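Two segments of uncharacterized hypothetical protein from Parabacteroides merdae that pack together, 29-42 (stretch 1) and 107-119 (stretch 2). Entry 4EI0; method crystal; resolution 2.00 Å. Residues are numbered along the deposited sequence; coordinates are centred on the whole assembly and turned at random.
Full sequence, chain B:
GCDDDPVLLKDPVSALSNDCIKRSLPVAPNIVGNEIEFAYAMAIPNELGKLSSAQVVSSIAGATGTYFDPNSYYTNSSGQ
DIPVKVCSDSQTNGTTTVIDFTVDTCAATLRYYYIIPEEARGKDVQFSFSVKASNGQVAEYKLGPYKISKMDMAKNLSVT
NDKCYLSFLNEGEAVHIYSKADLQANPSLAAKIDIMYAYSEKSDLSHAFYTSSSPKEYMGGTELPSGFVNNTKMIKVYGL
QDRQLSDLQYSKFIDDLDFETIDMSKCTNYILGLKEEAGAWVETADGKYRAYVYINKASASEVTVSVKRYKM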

ATOM      1  N   PRO B  29       7.174 -29.281  -5.850  1.00 52.20           N
ATOM      2  CA  PRO B  29       7.926 -29.445  -7.081  1.00 50.99           C
ATOM      3  C   PRO B  29       7.399 -28.539  -8.206  1.00 40.20           C
ATOM      4  O   PRO B  29       6.200 -28.278  -8.295  1.00 43.83           O
ATOM      5  N   ASN B  30       8.322 -28.135  -9.073  1.00 43.62           N
ATOM      6  CA  ASN B  30       8.071 -27.249 -10.190  1.00 37.73           C
ATOM      7  C   ASN B  30       7.824 -28.168 -11.426  1.00 43.33           C
ATOM      8  O   ASN B  30       8.770 -28.745 -11.966  1.00 40.48           O
ATOM      9  N   ILE B  31       6.551 -28.305 -11.799  1.00 41.14           N
ATOM     10  CA  ILE B  31       6.065 -29.195 -12.833  1.00 38.20           C
ATOM     11  C   ILE B  31       5.712 -28.399 -14.114  1.00 38.14           C
ATOM     12  O   ILE B  31       5.048 -27.348 -14.071  1.00 37.33           O
ATOM     13  N   VAL B  32       6.132 -28.921 -15.249  1.00 41.51           N
ATOM     14  CA  VAL B  32       5.776 -28.387 -16.570  1.00 39.00           C
ATOM     15  C   VAL B  32       4.298 -28.039 -16.680  1.00 49.47           C
ATOM     16  O   VAL B  32       3.446 -28.770 -16.172  1.00 39.62           O
ATOM     17  N   GLY B  33       4.007 -26.872 -17.264  1.00 40.98           N
ATOM     18  CA  GLY B  33       2.628 -26.415 -17.371  1.00 40.11           C
ATOM     19  C   GLY B  33       2.192 -25.593 -16.175  1.00 44.28           C
ATOM     20  O   GLY B  33       1.231 -24.896 -16.273  1.00 41.39           O
ATOM     21  N   ASN B  34       2.882 -25.668 -15.047  1.00 40.39           N
ATOM     22  CA  ASN B  34       2.474 -24.907 -13.831  1.00 41.05           C
ATOM     23  C   ASN B  34       3.287 -23.595 -13.787  1.00 39.75           C
ATOM     24  O   ASN B  34       4.245 -23.375 -14.521  1.00 43.16           O
ATOM     25  N   GLU B  35       2.908 -22.741 -12.885  1.00 42.83           N
ATOM     26  CA  GLU B  35       3.610 -21.483 -12.728  1.00 45.92           C
ATOM     27  C   GLU B  35       4.610 -21.511 -11.574  1.00 38.28           C
ATOM     28  O   GLU B  35       4.432 -22.262 -10.603  1.00 42.74           O
ATOM     29  N   ILE B  36       5.682 -20.725 -11.698  1.00 39.12           N
ATOM     30  CA  ILE B  36       6.529 -20.339 -10.566  1.00 40.48           C
ATOM     31  C   ILE B  36       6.255 -18.832 -10.403  1.00 37.93           C
ATOM     32  O   ILE B  36       6.366 -18.033 -11.361  1.00 40.03           O
ATOM     33  N   GLU B  37       5.831 -18.478  -9.207  1.00 42.72           N
ATOM     34  CA  GLU B  37       5.383 -17.131  -8.889  1.00 42.40           C
ATOM     35  C   GLU B  37       6.388 -16.407  -8.016  1.00 42.94           C
ATOM     36  O   GLU B  37       6.879 -16.977  -7.028  1.00 41.71           O
ATOM     37  N   PHE B  38       6.659 -15.158  -8.372  1.00 44.89           N
ATOM     38  CA  PHE B  38       7.648 -14.323  -7.689  1.00 41.98           C
ATOM     39  C   PHE B  38       6.973 -12.978  -7.301  1.00 44.11           C
ATOM     40  O   PHE B  38       6.060 -12.523  -7.995  1.00 40.87           O
ATOM     41  N   ALA B  39       7.418 -12.359  -6.205  1.00 36.02           N
ATOM     42  CA  ALA B  39       6.970 -11.028  -5.798  1.00 43.35           C
ATOM     43  C   ALA B  39       8.198 -10.127  -5.844  1.00 45.43           C
ATOM     44  O   ALA B  39       9.127 -10.324  -5.065  1.00 43.71           O
ATOM     45  N   TYR B  40       8.225  -9.202  -6.806  1.00 43.34           N
ATOM     46  CA  TYR B  40       9.384  -8.345  -7.081  1.00 37.72           C
ATOM     47  C   TYR B  40       9.059  -6.949  -6.525  1.00 39.61           C
ATOM     48  O   TYR B  40       8.175  -6.282  -7.049  1.00 42.07           O
ATOM     49  N   ALA B  41       9.791  -6.549  -5.477  1.00 39.13           N
ATOM     50  CA  ALA B  41       9.633  -5.266  -4.783  1.00 41.16           C
ATOM     51  C   ALA B  41      10.667  -4.277  -5.254  1.00 42.44           C
ATOM     52  O   ALA B  41      11.854  -4.612  -5.329  1.00 49.03           O
HETATM   53  N   MSE B  42      10.225  -3.045  -5.491  1.00 42.56           N
HETATM   54  CA  MSE B  42      11.091  -1.943  -5.937  1.00 45.72           C
HETATM   55  C   MSE B  42      10.788  -0.699  -5.125  1.00 45.35           C
HETATM   56  O   MSE B  42       9.668  -0.507  -4.694  1.00 40.67           O
ATOM     57  N   ALA B 107       7.216   3.242  -5.088  1.00 43.70           N
ATOM     58  CA  ALA B 107       7.375   1.915  -4.479  1.00 40.90           C
ATOM     59  C   ALA B 107       6.286   1.006  -4.991  1.00 41.14           C
ATOM     60  O   ALA B 107       5.121   1.414  -5.094  1.00 42.42           O
ATOM     61  N   ALA B 108       6.666  -0.212  -5.375  1.00 37.44           N
ATOM     62  CA  ALA B 108       5.643  -1.163  -5.857  1.00 40.37           C
ATOM     63  C   ALA B 108       6.158  -2.584  -5.676  1.00 39.08           C
ATOM     64  O   ALA B 108       7.352  -2.822  -5.585  1.00 38.51           O
ATOM     65  N   THR B 109       5.221  -3.514  -5.601  1.00 39.49           N
ATOM     66  CA  THR B 109       5.524  -4.945  -5.635  1.00 39.60           C
ATOM     67  C   THR B 109       4.690  -5.617  -6.681  1.00 40.55           C
ATOM     68  O   THR B 109       3.470  -5.563  -6.626  1.00 40.04           O
ATOM     69  N   LEU B 110       5.352  -6.136  -7.688  1.00 37.77           N
ATOM     70  CA  LEU B 110       4.688  -6.729  -8.827  1.00 38.93           C
ATOM     71  C   LEU B 110       4.912  -8.205  -8.763  1.00 43.77           C
ATOM     72  O   LEU B 110       5.992  -8.641  -8.357  1.00 44.20           O
ATOM     73  N   ARG B 111       3.873  -8.961  -9.138  1.00 42.47           N
ATOM     74  CA  ARG B 111       3.944 -10.425  -9.227  1.00 36.90           C
ATOM     75  C   ARG B 111       4.245 -10.869 -10.623  1.00 34.88           C
ATOM     76  O   ARG B 111       3.595 -10.429 -11.582  1.00 39.14           O
ATOM     77  N   TYR B 112       5.272 -11.707 -10.754  1.00 37.82           N
ATOM     78  CA  TYR B 112       5.663 -12.316 -12.019  1.00 36.54           C
ATOM     79  C   TYR B 112       5.352 -13.801 -11.965  1.00 39.70           C
ATOM     80  O   TYR B 112       5.644 -14.472 -10.956  1.00 39.30           O
ATOM     81  N   TYR B 113       4.769 -14.284 -13.051  1.00 33.93           N
ATOM     82  CA  TYR B 113       4.353 -15.661 -13.227  1.00 39.93           C
ATOM     83  C   TYR B 113       5.103 -16.259 -14.409  1.00 39.32           C
ATOM     84  O   TYR B 113       4.955 -15.805 -15.541  1.00 42.15           O
ATOM     85  N   TYR B 114       5.977 -17.225 -14.132  1.00 39.29           N
ATOM     86  CA  TYR B 114       6.689 -17.945 -15.152  1.00 36.33           C
ATOM     87  C   TYR B 114       5.921 -19.240 -15.375  1.00 40.34           C
ATOM     88  O   TYR B 114       5.768 -20.022 -14.433  1.00 35.58           O
ATOM     89  N   ILE B 115       5.455 -19.484 -16.605  1.00 37.58           N
ATOM     90  CA  ILE B 115       4.755 -20.753 -16.912  1.00 41.40           C
ATOM     91  C   ILE B 115       5.852 -21.696 -17.433  1.00 41.31           C
ATOM     92  O   ILE B 115       6.509 -21.396 -18.402  1.00 42.25           O
ATOM     93  N   ILE B 116       6.066 -22.815 -16.730  1.00 40.79           N
ATOM     94  CA  ILE B 116       7.160 -23.755 -16.967  1.00 38.88           C
ATOM     95  C   ILE B 116       6.948 -24.422 -18.304  1.00 38.49           C
ATOM     96  O   ILE B 116       5.896 -24.999 -18.525  1.00 37.07           O
ATOM     97  N   PRO B 117       7.929 -24.294 -19.246  1.00 35.92           N
ATOM     98  CA  PRO B 117       7.708 -24.798 -20.611  1.00 39.53           C
ATOM     99  C   PRO B 117       8.231 -26.228 -20.698  1.00 43.67           C
ATOM    100  O   PRO B 117       9.071 -26.611 -19.883  1.00 36.70           O
ATOM    101  N   GLU B 118       7.731 -26.995 -21.665  1.00 42.50           N
ATOM    102  CA  GLU B 118       8.215 -28.364 -21.927  1.00 39.22           C
ATOM    103  C   GLU B 118       9.733 -28.429 -22.016  1.00 49.53           C
ATOM    104  O   GLU B 118      10.343 -29.361 -21.513  1.00 43.17           O
ATOM    105  N   GLU B 119      10.353 -27.455 -22.664  1.00 49.26           N
ATOM    106  CA  GLU B 119      11.809 -27.501 -22.802  1.00 41.68           C
ATOM    107  C   GLU B 119      12.574 -27.381 -21.467  1.00 43.58           C
ATOM    108  O   GLU B 119      13.761 -27.661 -21.434  1.00 44.73           O
TER

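The two stretches pair as neighbouring antiparallel strands, 35-42 against 107-115, in a contact built on a regular backbone ladder, with an apolar row of side chains on one face of the sheet, a more polar row on the other, and Ile116 closing the end beyond the strands. The strand axes approach to 4.5 Å at an angle of 160°, and the contact buries 1111 Å² summed over both sides.

Because the main chains hydrogen-bond edge to edge, most side chains do not point at the opposite strand but stand above or below the sheet, beside their cross-strand partners. Ile36, Phe38, Tyr40 and Met42 share one face with Tyr114, Tyr112, Leu110 and Ala108, and all eight are buried. Each of these pairs is flanked by two backbone hydrogen bonds, as in Phe38 N to Tyr112 O at 2.9 Å and Tyr112 N to Phe38 O at 3.0 Å. Phe38 (chi1 m) and Tyr112 (chi1 t) lean together until Phe38 CD1 lies 3.8 Å from Tyr112 CD2, near the plane of the tyrosine ring and at its edge. Ile36, with chi1 m and chi2 t, brings CD1 to 4.3 Å from CD2 of Tyr114, whose chi1 is t. Tyr40 adopts chi1 t, and the end of its side chain leads away from the second stretch; its hydroxyl is hydrogen-bonded elsewhere in the structure. Selenomethionine Met42 does the reverse. Its m, t, m conformation brings the terminal methyl nearer the second stretch, placing Met42 CE 4.1 Å from CB of Ala108 and 3.8 Å from CG of Leu110, itself in the m, t rotamer.

The other face carries Glu35, Glu37, Ala39 and Ala41 beside Ile115, Tyr113, Arg111 and Thr109. The extended Glu37 (chi1 and chi2 both t) reaches the ring of Tyr113 (chi1 m), with Glu37 CD 3.4 Å from Tyr113 CE1. Its charge also faces Arg111, but Glu37 OE2 remains 4.3 Å from Arg111 NE and well out of the guanidinium plane, so the attraction is one of charge alone. Glu35 takes chi1 p and rests CB 3.7 Å from CD1 of Ile115, while its OE2 comes within 3.6 Å of CD1 of Tyr113. Towards the far end the side chains are short: Ala39 CB meets Thr109 CG2 at 4.0 Å, and Ala41 CB lies 3.8 Å from Thr109 OG1.

Beyond the paired strands, Ile116 points toward the first stretch and has the largest covered area of any residue in the contact. In its m, t rotamer, CD1 packs 3.7 Å from Ile36 CG1 and 3.8 Å from Asn30 CB, while CG2 lies 4.1 Å from Val32 CG2. The type II turn from Ile31 to Asn34 shapes this end of the contact, and Gly33 N donates to Ile116 O at 2.9 Å. Val32 (chi1 t) extends the packing along the second stretch, with CG1 3.9 Å from OE1 of Glu118.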

ATOM      1  CB  PRO B  29       7.730 -30.911  -7.449  1.00 50.16           C
ATOM      2  CG  PRO B  29       7.170 -31.561  -6.246  1.00 58.35           C
ATOM      3  CD  PRO B  29       6.425 -30.495  -5.501  1.00 45.21           C
ATOM      4  CB  ASN B  30       9.306 -26.373 -10.419  1.00 39.67           C
ATOM      5  CG  ASN B  30       9.601 -25.449  -9.265  1.00 48.28           C
ATOM      6  OD1 ASN B  30       8.707 -24.758  -8.790  1.00 48.72           O
ATOM      7  ND2 ASN B  30      10.862 -25.392  -8.844  1.00 39.68           N
ATOM      8  CB  ILE B  31       4.821 -29.979 -12.326  1.00 37.23           C
ATOM      9  CG1 ILE B  31       5.214 -30.854 -11.126  1.00 43.74           C
ATOM     10  CG2 ILE B  31       4.275 -30.937 -13.426  1.00 42.10           C
ATOM     11  CD1 ILE B  31       4.017 -31.356 -10.331  1.00 43.54           C
ATOM     12  CB  VAL B  32       6.224 -29.337 -17.713  1.00 47.74           C
ATOM     13  CG1 VAL B  32       5.709 -28.839 -19.059  1.00 40.49           C
ATOM     14  CG2 VAL B  32       7.763 -29.431 -17.739  1.00 37.08           C
ATOM     15  CB  ASN B  34       2.826 -25.679 -12.520  1.00 44.74           C
ATOM     16  CG  ASN B  34       1.781 -26.706 -12.113  1.00 49.68           C
ATOM     17  OD1 ASN B  34       0.793 -26.858 -12.768  1.00 42.94           O
ATOM     18  ND2 ASN B  34       2.035 -27.433 -11.012  1.00 55.15           N
ATOM     19  CB  GLU B  35       2.569 -20.374 -12.587  1.00 46.46           C
ATOM     20  CG  GLU B  35       1.739 -20.437 -11.342  1.00 67.51           C
ATOM     21  CD  GLU B  35       0.460 -19.595 -11.412  1.00 66.15           C
ATOM     22  OE1 GLU B  35      -0.117 -19.321 -12.500  1.00 56.56           O
ATOM     23  OE2 GLU B  35       0.045 -19.187 -10.323  1.00 66.19           O
ATOM     24  CB  ILE B  36       8.030 -20.539 -10.797  1.00 44.61           C
ATOM     25  CG1 ILE B  36       8.291 -21.926 -11.351  1.00 54.07           C
ATOM     26  CG2 ILE B  36       8.820 -20.274  -9.521  1.00 42.49           C
ATOM     27  CD1 ILE B  36       9.757 -22.269 -11.475  1.00 43.69           C
ATOM     28  CB  GLU B  37       4.093 -17.208  -8.126  1.00 39.58           C
ATOM     29  CG  GLU B  37       3.480 -15.844  -7.856  1.00 51.82           C
ATOM     30  CD  GLU B  37       2.228 -15.927  -7.018  1.00 64.41           C
ATOM     31  OE1 GLU B  37       1.592 -17.005  -6.967  1.00 56.44           O
ATOM     32  OE2 GLU B  37       1.875 -14.908  -6.411  1.00 66.19           O
ATOM     33  CB  PHE B  38       8.857 -14.059  -8.593  1.00 43.07           C
ATOM     34  CG  PHE B  38       9.683 -15.272  -8.919  1.00 38.08           C
ATOM     35  CD1 PHE B  38       9.338 -16.094  -9.961  1.00 43.14           C
ATOM     36  CD2 PHE B  38      10.776 -15.591  -8.166  1.00 45.92           C
ATOM     37  CE1 PHE B  38      10.097 -17.211 -10.256  1.00 40.64           C
ATOM     38  CE2 PHE B  38      11.536 -16.715  -8.441  1.00 48.45           C
ATOM     39  CZ  PHE B  38      11.197 -17.522  -9.495  1.00 42.26           C
ATOM     40  CB  ALA B  39       6.364 -11.048  -4.402  1.00 36.49           C
ATOM     41  CB  TYR B  40       9.649  -8.226  -8.553  1.00 44.64           C
ATOM     42  CG  TYR B  40      10.878  -7.414  -8.963  1.00 47.56           C
ATOM     43  CD1 TYR B  40      12.080  -7.522  -8.284  1.00 45.86           C
ATOM     44  CD2 TYR B  40      10.833  -6.561 -10.066  1.00 49.27           C
ATOM     45  CE1 TYR B  40      13.198  -6.781  -8.662  1.00 43.57           C
ATOM     46  CE2 TYR B  40      11.959  -5.833 -10.473  1.00 50.88           C
ATOM     47  CZ  TYR B  40      13.143  -5.954  -9.771  1.00 46.75           C
ATOM     48  OH  TYR B  40      14.264  -5.232 -10.175  1.00 43.55           O
ATOM     49  CB  ALA B  41       9.779  -5.464  -3.279  1.00 39.58           C
HETATM   50  CB  MSE B  42      10.816  -1.639  -7.419  1.00 43.88           C
HETATM   51  CG  MSE B  42      10.956  -2.839  -8.330  1.00 45.87           C
HETATM   52 SE   MSE B  42       9.890  -2.676  -9.928  0.75 46.65          SE
HETATM   53  CE  MSE B  42       8.226  -3.303  -8.963  1.00 42.61           C
ATOM     54  CB  ALA B 107       7.407   1.952  -2.929  1.00 40.60           C
ATOM     55  CB  ALA B 108       5.327  -0.931  -7.307  1.00 37.72           C
ATOM     56  CB  THR B 109       5.227  -5.602  -4.302  1.00 40.57           C
ATOM     57  OG1 THR B 109       5.999  -4.975  -3.312  1.00 44.68           O
ATOM     58  CG2 THR B 109       5.566  -7.107  -4.318  1.00 37.14           C
ATOM     59  CB  LEU B 110       5.255  -6.219 -10.146  1.00 36.35           C
ATOM     60  CG  LEU B 110       5.088  -4.730 -10.495  1.00 39.02           C
ATOM     61  CD1 LEU B 110       5.860  -4.488 -11.771  1.00 32.47           C
ATOM     62  CD2 LEU B 110       3.602  -4.356 -10.619  1.00 41.11           C
ATOM     63  CB  ARG B 111       2.651 -10.999  -8.744  1.00 40.24           C
ATOM     64  CG  ARG B 111       2.501 -10.765  -7.252  1.00 44.68           C
ATOM     65  CD  ARG B 111       1.160 -11.213  -6.739  1.00 50.30           C
ATOM     66  NE  ARG B 111       1.089 -10.862  -5.341  1.00 53.58           N
ATOM     67  CZ  ARG B 111      -0.017 -10.865  -4.628  1.00 50.85           C
ATOM     68  NH1 ARG B 111      -1.167 -11.201  -5.177  1.00 53.22           N
ATOM     69  NH2 ARG B 111       0.039 -10.492  -3.371  1.00 51.95           N
ATOM     70  CB  TYR B 112       7.147 -12.105 -12.247  1.00 34.33           C
ATOM     71  CG  TYR B 112       7.811 -12.921 -13.347  1.00 42.85           C
ATOM     72  CD1 TYR B 112       7.651 -12.603 -14.683  1.00 38.32           C
ATOM     73  CD2 TYR B 112       8.666 -13.960 -13.038  1.00 45.30           C
ATOM     74  CE1 TYR B 112       8.263 -13.332 -15.679  1.00 39.82           C
ATOM     75  CE2 TYR B 112       9.272 -14.706 -14.023  1.00 42.56           C
ATOM     76  CZ  TYR B 112       9.082 -14.382 -15.330  1.00 43.78           C
ATOM     77  OH  TYR B 112       9.726 -15.087 -16.300  1.00 46.14           O
ATOM     78  CB  TYR B 113       2.848 -15.694 -13.470  1.00 41.42           C
ATOM     79  CG  TYR B 113       2.065 -15.206 -12.284  1.00 45.96           C
ATOM     80  CD1 TYR B 113       1.674 -16.075 -11.278  1.00 47.35           C
ATOM     81  CD2 TYR B 113       1.708 -13.880 -12.174  1.00 45.20           C
ATOM     82  CE1 TYR B 113       0.941 -15.632 -10.198  1.00 45.12           C
ATOM     83  CE2 TYR B 113       0.981 -13.419 -11.104  1.00 47.33           C
ATOM     84  CZ  TYR B 113       0.604 -14.295 -10.124  1.00 51.35           C
ATOM     85  OH  TYR B 113      -0.064 -13.807  -9.080  1.00 50.87           O
ATOM     86  CB  TYR B 114       8.080 -18.272 -14.684  1.00 39.13           C
ATOM     87  CG  TYR B 114       8.906 -19.113 -15.594  1.00 38.74           C
ATOM     88  CD1 TYR B 114       9.535 -18.556 -16.688  1.00 46.23           C
ATOM     89  CD2 TYR B 114       9.140 -20.458 -15.336  1.00 42.28           C
ATOM     90  CE1 TYR B 114      10.366 -19.307 -17.519  1.00 40.29           C
ATOM     91  CE2 TYR B 114       9.979 -21.225 -16.164  1.00 39.99           C
ATOM     92  CZ  TYR B 114      10.566 -20.661 -17.255  1.00 39.96           C
ATOM     93  OH  TYR B 114      11.378 -21.366 -18.073  1.00 41.74           O
ATOM     94  CB  ILE B 115       3.619 -20.587 -17.915  1.00 38.24           C
ATOM     95  CG1 ILE B 115       2.623 -19.502 -17.492  1.00 36.31           C
ATOM     96  CG2 ILE B 115       2.819 -21.895 -18.037  1.00 42.18           C
ATOM     97  CD1 ILE B 115       1.947 -19.736 -16.149  1.00 47.28           C
ATOM     98  CB  ILE B 116       7.278 -24.800 -15.781  1.00 37.01           C
ATOM     99  CG1 ILE B 116       7.508 -24.091 -14.452  1.00 42.64           C
ATOM    100  CG2 ILE B 116       8.377 -25.793 -15.994  1.00 31.60           C
ATOM    101  CD1 ILE B 116       7.253 -24.919 -13.208  1.00 40.42           C
ATOM    102  CB  PRO B 117       8.592 -23.893 -21.446  1.00 42.85           C
ATOM    103  CG  PRO B 117       9.803 -23.688 -20.540  1.00 37.79           C
ATOM    104  CD  PRO B 117       9.207 -23.543 -19.171  1.00 40.36           C
ATOM    105  CB  GLU B 118       7.589 -28.906 -23.224  1.00 44.98           C
ATOM    106  CG  GLU B 118       8.079 -30.300 -23.653  1.00 43.54           C
ATOM    107  CD  GLU B 118       7.817 -31.351 -22.570  1.00 48.94           C
ATOM    108  OE1 GLU B 118       6.807 -31.266 -21.862  1.00 52.06           O
ATOM    109  OE2 GLU B 118       8.640 -32.239 -22.387  1.00 58.32           O
ATOM    110  CB  GLU B 119      12.297 -26.485 -23.864  1.00 52.47           C
ATOM    111  CG  GLU B 119      12.785 -25.140 -23.379  1.00 77.50           C
ATOM    112  CD  GLU B 119      13.716 -24.447 -24.383  1.00 85.55           C
ATOM    113  OE1 GLU B 119      14.903 -24.828 -24.467  1.00 81.96           O
ATOM    114  OE2 GLU B 119      13.289 -23.498 -25.075  1.00 84.10           O
TER